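Local coordinates for sensor protein (Bacteroides thetaiotaomicron, PDB 2X7X) that binds fructose through its periplasmic domain and, as a hybrid two-component sensor kinase, probably relays that signal to gene regulation by phosphotransfer, at residues I244-G249 with T269-A274. Sequence-based numbering, arbitrary orientation.
Sequences IYPTNG and TVMNTA. With FRU (beta-D-fructofuranose), chain E.
Met-271 slides past the ring of Pro-246, its CB 4.0 Å from Pro-246 CG, and its side chain reaches on to Asn-248, the two meeting tip to tip: Asn-248 ND2 gives Met-271 SD a weak, nearly straight hydrogen bond of 3.1 Å. The bend at chi3 (-79°) then places Met-271 CE 3.7 Å from Pro-246 O. At the other end the grip is polar. With OG1 anti to its backbone N (chi1 -177°), Thr-273 directs OG1 to Ile-244 O at 2.7 Å, the hydroxyl standing 23° off the plane of that carbonyl; beside it Ile-244 N bonds to Ala-274 O. An alanine in place of Thr-273 would probably leave the Ile-244 carbonyl without this hydroxyl partner. Segments 244-249 and 269-274 are two hinge crossings of the periplasmic-binding-protein fold: the first runs from strand 241-244 of one lobe to helix 249-260 of the other, the second from strand 268-271 back to strand 275-277. Between Ile-244 and Pro-246, Tyr-245 turns to the sugar, its CD2 3.4 Å from O4 of the bound fructose and its OH hydrogen-bonded to Asp-94. Two hydrogen bonds tie the crossings near Ile-244, whereas apolar contact and one weak N-H to sulphur bond around Met-271 would probably constrain them less.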
loop_
_atom_site.group_PDB
_atom_site.type_symbol
_atom_site.label_atom_id
_atom_site.label_comp_id
_atom_site.label_asym_id
_atom_site.label_seq_id
_atom_site.Cartn_x
_atom_site.Cartn_y
_atom_site.Cartn_z
ATOM N N ILE A 244 -11.192 5.668 0.537
ATOM C CA ILE A 244 -10.201 6.143 1.486
ATOM C C ILE A 244 -10.630 7.483 2.048
ATOM O O ILE A 244 -10.789 8.448 1.302
ATOM C CB ILE A 244 -8.805 6.270 0.838
ATOM C CG1 ILE A 244 -8.227 4.869 0.567
ATOM C CG2 ILE A 244 -7.868 7.121 1.715
ATOM C CD1 ILE A 244 -6.798 4.872 0.051
ATOM N N TYR A 245 -10.868 7.532 3.352
ATOM C CA TYR A 245 -11.048 8.803 4.034
ATOM C C TYR A 245 -9.829 9.021 4.915
ATOM O O TYR A 245 -9.736 8.462 6.022
ATOM C CB TYR A 245 -12.349 8.851 4.835
ATOM C CG TYR A 245 -12.705 10.253 5.287
ATOM C CD1 TYR A 245 -12.863 11.289 4.349
ATOM C CD2 TYR A 245 -12.874 10.555 6.632
ATOM C CE1 TYR A 245 -13.188 12.592 4.746
ATOM C CE2 TYR A 245 -13.200 11.850 7.041
ATOM C CZ TYR A 245 -13.357 12.863 6.091
ATOM O OH TYR A 245 -13.687 14.151 6.468
ATOM N N PRO A 246 -8.868 9.805 4.413
ATOM C CA PRO A 246 -7.518 9.830 4.998
ATOM C C PRO A 246 -7.437 10.604 6.302
ATOM O O PRO A 246 -8.056 11.663 6.453
ATOM C CB PRO A 246 -6.665 10.499 3.915
ATOM C CG PRO A 246 -7.631 11.371 3.148
ATOM C CD PRO A 246 -8.993 10.691 3.242
ATOM N N THR A 247 -6.680 10.042 7.235
ATOM C CA THR A 247 -6.471 10.615 8.553
ATOM C C THR A 247 -5.365 11.673 8.492
ATOM O O THR A 247 -5.557 12.790 8.974
ATOM C CB THR A 247 -6.122 9.527 9.577
ATOM O OG1 THR A 247 -5.021 8.758 9.094
ATOM C CG2 THR A 247 -7.296 8.587 9.800
ATOM N N ASN A 248 -4.230 11.310 7.885
ATOM C CA ASN A 248 -3.083 12.197 7.674
ATOM C C ASN A 248 -2.710 13.075 8.878
ATOM O O ASN A 248 -2.502 14.282 8.753
ATOM C CB ASN A 248 -3.272 13.024 6.400
ATOM C CG ASN A 248 -2.966 12.225 5.120
ATOM O OD1 ASN A 248 -2.213 11.244 5.134
ATOM N ND2 ASN A 248 -3.554 12.649 4.011
ATOM N N GLY A 249 -2.623 12.446 10.046
ATOM C CA GLY A 249 -2.288 13.134 11.291
ATOM C C GLY A 249 -1.021 13.963 11.232
ATOM O O GLY A 249 -0.961 15.052 11.806
ATOM N N THR A 269 -6.214 23.052 2.790
ATOM C CA THR A 269 -5.554 21.880 2.263
ATOM C C THR A 269 -6.576 20.776 2.039
ATOM O O THR A 269 -7.179 20.251 2.988
ATOM C CB THR A 269 -4.450 21.384 3.203
ATOM O OG1 THR A 269 -3.567 22.470 3.508
ATOM C CG2 THR A 269 -3.656 20.243 2.555
ATOM N N VAL A 270 -6.775 20.441 0.772
ATOM C CA VAL A 270 -7.689 19.373 0.401
ATOM C C VAL A 270 -6.921 18.081 0.107
ATOM O O VAL A 270 -5.991 18.070 -0.702
ATOM C CB VAL A 270 -8.595 19.778 -0.790
ATOM C CG1 VAL A 270 -7.787 20.442 -1.900
ATOM C CG2 VAL A 270 -9.365 18.566 -1.324
ATOM N N MET A 271 -7.320 17.004 0.780
ATOM C CA MET A 271 -6.705 15.681 0.606
ATOM C C MET A 271 -7.528 14.790 -0.332
ATOM O O MET A 271 -8.729 14.992 -0.511
ATOM C CB MET A 271 -6.510 15.002 1.961
ATOM C CG MET A 271 -5.832 15.892 2.986
ATOM S SD MET A 271 -5.444 15.097 4.565
ATOM C CE MET A 271 -7.011 15.080 5.455
ATOM N N ASN A 272 -6.878 13.799 -0.930
ATOM C CA ASN A 272 -7.531 12.980 -1.949
ATOM C C ASN A 272 -8.100 11.692 -1.396
ATOM O O ASN A 272 -7.685 11.209 -0.331
ATOM C CB ASN A 272 -6.569 12.666 -3.099
ATOM C CG ASN A 272 -5.943 13.916 -3.689
ATOM O OD1 ASN A 272 -6.647 14.824 -4.148
ATOM N ND2 ASN A 272 -4.607 13.977 -3.661
ATOM N N THR A 273 -9.050 11.139 -2.139
ATOM C CA THR A 273 -9.578 9.818 -1.848
ATOM C C THR A 273 -9.173 8.827 -2.956
ATOM O O THR A 273 -8.547 9.212 -3.950
ATOM C CB THR A 273 -11.116 9.873 -1.661
ATOM O OG1 THR A 273 -11.613 8.580 -1.297
ATOM C CG2 THR A 273 -11.812 10.357 -2.933
ATOM N N ALA A 274 -9.507 7.555 -2.753
ATOM C CA ALA A 274 -9.427 6.527 -3.793
ATOM C C ALA A 274 -10.375 5.405 -3.416
ATOM O O ALA A 274 -10.639 5.174 -2.232
ATOM C CB ALA A 274 -8.016 5.991 -3.937
HETATM C C1 FRU E . -14.586 8.831 12.528
HETATM C C2 FRU E . -15.742 8.939 11.550
HETATM C C3 FRU E . -15.451 8.222 10.234
HETATM C C4 FRU E . -16.075 9.158 9.217
HETATM C C5 FRU E . -15.721 10.513 9.813
HETATM C C6 FRU E . -16.612 11.673 9.371
HETATM O O1 FRU E . -15.027 9.190 13.834
HETATM O O2 FRU E . -16.924 8.445 12.189
HETATM O O3 FRU E . -15.973 6.886 10.196
HETATM O O4 FRU E . -15.560 8.966 7.895
HETATM O O5 FRU E . -15.919 10.310 11.214
HETATM O O6 FRU E . -16.094 12.907 9.904
#